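Local coordinates for protein extracellular invertase (Aspergillus kawachii, PDB 5XH8) that probably hydrolyses sucrose as a family 32 beta-fructofuranosidase and shows high transfructosylation activity, passing fructosyl units to sugar acceptors to build fructooligosaccharides such as 1-kestose, at residues S450-F455 against V592-Y597; F477-S482 against L542-D547. All blocks are in the same frame, centred on the assembly; numbering follows the deposited sequence.

In the fold
From the N terminus, the chain passes through the family 32 propeller domain before it reaches the C-terminal beta-sandwich, where both contacts lie. Residues 450-455 come first, in the loop leading from strand 444-446 of one sheet to strand 455-463 of the other. Next, 477-482 on strand 474-481 meets 542-547 on strand 534-547, so that interaction 2 closes a loop of 59 residues across the sandwich core. Interaction 1 closes the longer loop when 592-597, at the end of strand 585-594, returns to 450-455; interaction 2 is nested within it. The two touch where Leu-596 and Phe-455 pack against Asp-547, at the end of strand 534-547.

Interaction 1: residues S450-F455 against V592-Y597; sequences SPSEKF and VSEGLY
Glu-594, the last residue of strand 585-594, reaches across to the loop 450-455 and ends at the hydroxyl and backbone N-H of Ser-452. Its CB starts off to one side of the loop, but CG stands anti to the backbone N (chi1 -165°) and the chain runs on extended, which brings the tip nearer. CG touches both the carbonyl O of Phe-455 and CB of Pro-451, the latter at 3.9 Å. At CD the carboxylate divides. OE1 lies 3.3 Å from CA of Pro-451 and accepts a weak bond from a water that also donates to Ser-450 O. OE2 takes two donors from a single residue: Ser-452 OG, at 2.9 Å, comes in on the syn lone pair, whereas Ser-452 N, 3.0 Å from OE2, approaches from well above the carboxylate plane. The N-H of Glu-453 adds a weak third bond to OE2. Next to this polar group, CD of Pro-451 touches CG1 of Val-592, the two side chains crossing at about a right angle.

Further along, Gly-595 N donates to Phe-455 O over 2.8 Å in a nearly straight bond (174°). The turn there uses a positive phi at Gly-595, at which a CB would be pressed against the carbonyl oxygen of Glu-594. CG of Leu-596 then packs 4.0 Å from CB of Phe-455, with CD1 at the edge of the ring, and Arg-29 makes a cation-pi contact with that ring.

Glu-453 OE2 comes within 4.6 Å of Glu-594 OE2, a like-charge approach that should cost some energy. The donors gathered on Glu-594 OE2 probably offset much of it, and Arg-29 forms a long, weak ion pair with Glu-453. Between the two segments themselves the polar link is made by hydrogen bonds to one carboxylate oxygen and one backbone carbonyl, with apolar packing beside them and no salt bridge.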
# COMPACT_ATOMS: atom_id res chain seq x y z
N SER A 450 -41.98 -10.51 42.68
CA SER A 450 -41.29 -10.20 41.45
C SER A 450 -40.38 -9.03 41.76
O SER A 450 -40.63 -8.29 42.74
CB SER A 450 -42.26 -9.84 40.35
OG SER A 450 -42.86 -10.98 39.78
N PRO A 451 -39.31 -8.86 40.94
CA PRO A 451 -38.50 -7.65 41.07
C PRO A 451 -39.34 -6.43 40.77
O PRO A 451 -40.27 -6.51 39.98
CB PRO A 451 -37.39 -7.82 40.01
CG PRO A 451 -37.91 -8.83 39.06
CD PRO A 451 -38.78 -9.74 39.88
N SER A 452 -39.02 -5.33 41.41
CA SER A 452 -39.69 -4.07 41.16
C SER A 452 -38.94 -3.21 40.15
O SER A 452 -39.36 -2.09 39.89
CB SER A 452 -39.83 -3.30 42.46
OG SER A 452 -38.54 -3.04 42.98
N GLU A 453 -37.81 -3.69 39.60
CA GLU A 453 -37.17 -2.98 38.48
C GLU A 453 -36.63 -3.94 37.44
O GLU A 453 -36.54 -5.15 37.68
CB GLU A 453 -36.10 -2.00 38.97
CG GLU A 453 -34.91 -2.64 39.65
CD GLU A 453 -33.80 -1.66 39.98
OE1 GLU A 453 -33.83 -0.47 39.56
OE2 GLU A 453 -32.86 -2.09 40.67
N LYS A 454 -36.26 -3.39 36.28
CA LYS A 454 -35.88 -4.19 35.13
C LYS A 454 -34.34 -4.49 35.09
O LYS A 454 -33.71 -4.45 34.03
CB LYS A 454 -36.34 -3.47 33.86
CG LYS A 454 -37.84 -3.18 33.82
CD LYS A 454 -38.24 -2.52 32.50
CE LYS A 454 -39.73 -2.14 32.54
NZ LYS A 454 -40.15 -1.44 31.30
N PHE A 455 -33.78 -4.79 36.26
CA PHE A 455 -32.36 -5.04 36.45
C PHE A 455 -32.29 -6.21 37.42
O PHE A 455 -32.47 -6.03 38.62
CB PHE A 455 -31.65 -3.80 37.01
CG PHE A 455 -31.78 -2.57 36.14
CD1 PHE A 455 -32.85 -1.68 36.30
CD2 PHE A 455 -30.81 -2.27 35.18
CE1 PHE A 455 -32.95 -0.53 35.50
CE2 PHE A 455 -30.90 -1.13 34.40
CZ PHE A 455 -31.98 -0.26 34.56
N VAL A 592 -33.83 -14.87 42.57
CA VAL A 592 -33.91 -13.59 41.87
C VAL A 592 -33.03 -12.65 42.65
O VAL A 592 -33.21 -12.50 43.86
CB VAL A 592 -35.35 -13.01 41.81
CG1 VAL A 592 -35.34 -11.62 41.17
CG2 VAL A 592 -36.29 -13.95 41.06
N SER A 593 -32.06 -12.04 41.96
CA SER A 593 -31.21 -11.03 42.55
C SER A 593 -31.46 -9.75 41.77
O SER A 593 -31.37 -9.73 40.52
CB SER A 593 -29.74 -11.48 42.49
OG SER A 593 -28.89 -10.43 42.90
N GLU A 594 -31.74 -8.67 42.50
CA GLU A 594 -32.27 -7.45 41.91
C GLU A 594 -31.31 -6.28 42.06
O GLU A 594 -30.70 -6.13 43.10
CB GLU A 594 -33.61 -7.10 42.60
CG GLU A 594 -34.44 -6.08 41.85
CD GLU A 594 -35.75 -5.76 42.57
OE1 GLU A 594 -36.30 -6.63 43.28
OE2 GLU A 594 -36.24 -4.62 42.39
N GLY A 595 -31.21 -5.45 41.04
CA GLY A 595 -30.37 -4.26 41.10
C GLY A 595 -29.10 -4.29 40.25
O GLY A 595 -28.67 -3.25 39.75
N LEU A 596 -28.50 -5.47 40.10
CA LEU A 596 -27.19 -5.63 39.42
C LEU A 596 -26.18 -4.68 40.04
O LEU A 596 -26.12 -4.59 41.26
CB LEU A 596 -27.33 -5.45 37.90
CG LEU A 596 -28.44 -6.25 37.21
CD1 LEU A 596 -28.41 -6.00 35.72
CD2 LEU A 596 -28.36 -7.74 37.52
N TYR A 597 -25.41 -3.95 39.25
CA TYR A 597 -24.48 -2.97 39.80
C TYR A 597 -24.15 -1.98 38.70
O TYR A 597 -24.50 -2.20 37.54
CB TYR A 597 -23.20 -3.66 40.30
CG TYR A 597 -22.33 -4.22 39.16
CD1 TYR A 597 -22.68 -5.40 38.50
CD2 TYR A 597 -21.17 -3.57 38.75
CE1 TYR A 597 -21.91 -5.90 37.45
CE2 TYR A 597 -20.39 -4.06 37.70
CZ TYR A 597 -20.76 -5.23 37.05
OH TYR A 597 -19.98 -5.73 36.02
O HOH W 1 -39.16 -7.10 44.95

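Interaction 2: residues F477-S482 against L542-D547; sequences FQILSS and LTLVVD
Ile-479 and Val-546 slide past each other in opposite directions, bringing CD1 of Ile-479 to 3.9 Å from CG2 of Val-546. The isoleucine has CG1 between the backbone N and the carbonyl carbon (chi1 62°), with CD1 carried outward on an extended chi2, while its CG2 branch turns to CD2 of Leu-544 at 4.3 Å. Val-546 offers its other methyl, CG1, to Leu-480; these two side chains meet tip to tip, CD2 of Leu-480 lying 4.2 Å from CG1 of Val-546. At the far end Phe-477 and Leu-542 again pass in opposite senses. Here CD2 of the leucine sits near the plane of the ring, at its edge, 4.1 Å from CE2.

Every touching residue is buried and the contact is purely apolar, a case of face-to-face sheet packing in a beta-sandwich. The strand segments run nearly parallel (6°), their axes 11.1 Å apart, and side chains fill the gap. The chain turns a corner at Leu-480, where Leu-480 and Ser-481 both face Asn-574 in a G1 beta bulge.

Phe-477 also meets Phe-587 edge-to-face and touches Ala-460 of strand 455-463. In its own sheet, strand 474-481 runs between strands 487-492 and 574-580; across the core, strand 534-547 lies between 455-463 and 550-555, where Val-553 touches Leu-542 and Leu-551 touches Val-546.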
# COMPACT_ATOMS: atom_id res chain seq x y z
N PHE A 477 -40.07 -19.29 31.69
CA PHE A 477 -40.56 -18.17 32.46
C PHE A 477 -41.10 -17.08 31.57
O PHE A 477 -40.70 -16.93 30.42
CB PHE A 477 -39.49 -17.58 33.36
CG PHE A 477 -38.91 -18.56 34.33
CD1 PHE A 477 -39.47 -18.73 35.59
CD2 PHE A 477 -37.79 -19.32 33.99
CE1 PHE A 477 -38.94 -19.64 36.49
CE2 PHE A 477 -37.25 -20.23 34.89
CZ PHE A 477 -37.83 -20.40 36.13
N GLN A 478 -42.04 -16.32 32.13
CA GLN A 478 -42.55 -15.13 31.52
C GLN A 478 -41.97 -13.98 32.35
O GLN A 478 -42.07 -14.00 33.57
CB GLN A 478 -44.07 -15.13 31.55
CG GLN A 478 -44.69 -14.10 30.65
CD GLN A 478 -46.21 -14.06 30.75
OE1 GLN A 478 -46.77 -13.51 31.69
NE2 GLN A 478 -46.86 -14.62 29.76
N ILE A 479 -41.34 -13.02 31.70
CA ILE A 479 -40.67 -11.91 32.40
C ILE A 479 -41.10 -10.59 31.83
O ILE A 479 -41.72 -10.54 30.77
CB ILE A 479 -39.12 -12.03 32.33
CG1 ILE A 479 -38.62 -11.97 30.86
CG2 ILE A 479 -38.67 -13.32 32.99
CD1 ILE A 479 -37.11 -11.91 30.74
N LEU A 480 -40.74 -9.51 32.52
CA LEU A 480 -41.04 -8.16 32.08
C LEU A 480 -42.55 -8.02 31.70
O LEU A 480 -42.90 -7.52 30.62
CB LEU A 480 -40.12 -7.77 30.91
CG LEU A 480 -38.61 -7.77 31.21
CD1 LEU A 480 -37.77 -7.73 29.92
CD2 LEU A 480 -38.26 -6.62 32.14
N SER A 481 -43.40 -8.49 32.61
CA SER A 481 -44.85 -8.64 32.38
C SER A 481 -45.67 -7.61 33.10
O SER A 481 -45.38 -7.23 34.23
CB SER A 481 -45.35 -9.99 32.88
OG SER A 481 -44.91 -11.00 32.01
N SER A 482 -46.71 -7.18 32.41
CA SER A 482 -47.77 -6.36 32.97
C SER A 482 -48.99 -6.63 32.09
O SER A 482 -48.96 -7.55 31.25
CB SER A 482 -47.36 -4.88 32.95
OG SER A 482 -47.18 -4.42 31.62
N LEU A 542 -30.64 -22.78 34.10
CA LEU A 542 -30.94 -21.58 33.38
C LEU A 542 -30.52 -20.35 34.19
O LEU A 542 -30.85 -20.27 35.36
CB LEU A 542 -32.44 -21.57 33.12
CG LEU A 542 -33.01 -20.77 31.97
CD1 LEU A 542 -32.33 -21.10 30.65
CD2 LEU A 542 -34.51 -21.04 31.91
N THR A 543 -29.76 -19.43 33.58
CA THR A 543 -29.58 -18.08 34.12
C THR A 543 -30.07 -17.01 33.12
O THR A 543 -29.72 -17.05 31.94
CB THR A 543 -28.12 -17.81 34.47
OG1 THR A 543 -27.63 -18.85 35.33
CG2 THR A 543 -27.95 -16.47 35.17
N LEU A 544 -30.89 -16.08 33.60
CA LEU A 544 -31.37 -14.94 32.82
C LEU A 544 -30.78 -13.70 33.48
O LEU A 544 -30.93 -13.51 34.68
CB LEU A 544 -32.90 -14.84 32.83
CG LEU A 544 -33.73 -15.74 31.92
CD1 LEU A 544 -33.26 -17.18 31.90
CD2 LEU A 544 -35.19 -15.70 32.35
N VAL A 545 -30.11 -12.86 32.69
CA VAL A 545 -29.63 -11.57 33.16
C VAL A 545 -30.36 -10.53 32.34
O VAL A 545 -30.20 -10.47 31.11
CB VAL A 545 -28.11 -11.39 32.99
CG1 VAL A 545 -27.65 -10.08 33.63
CG2 VAL A 545 -27.35 -12.59 33.54
N VAL A 546 -31.15 -9.70 33.02
CA VAL A 546 -31.89 -8.64 32.38
C VAL A 546 -31.30 -7.33 32.87
O VAL A 546 -31.39 -7.01 34.05
CB VAL A 546 -33.40 -8.74 32.71
CG1 VAL A 546 -34.17 -7.53 32.19
CG2 VAL A 546 -33.96 -10.01 32.12
N ASP A 547 -30.71 -6.58 31.95
CA ASP A 547 -30.12 -5.28 32.27
C ASP A 547 -30.83 -4.22 31.43
O ASP A 547 -30.36 -3.79 30.36
CB ASP A 547 -28.60 -5.34 32.02
CG ASP A 547 -27.88 -4.14 32.52
OD1 ASP A 547 -28.51 -3.20 33.06
OD2 ASP A 547 -26.64 -4.12 32.36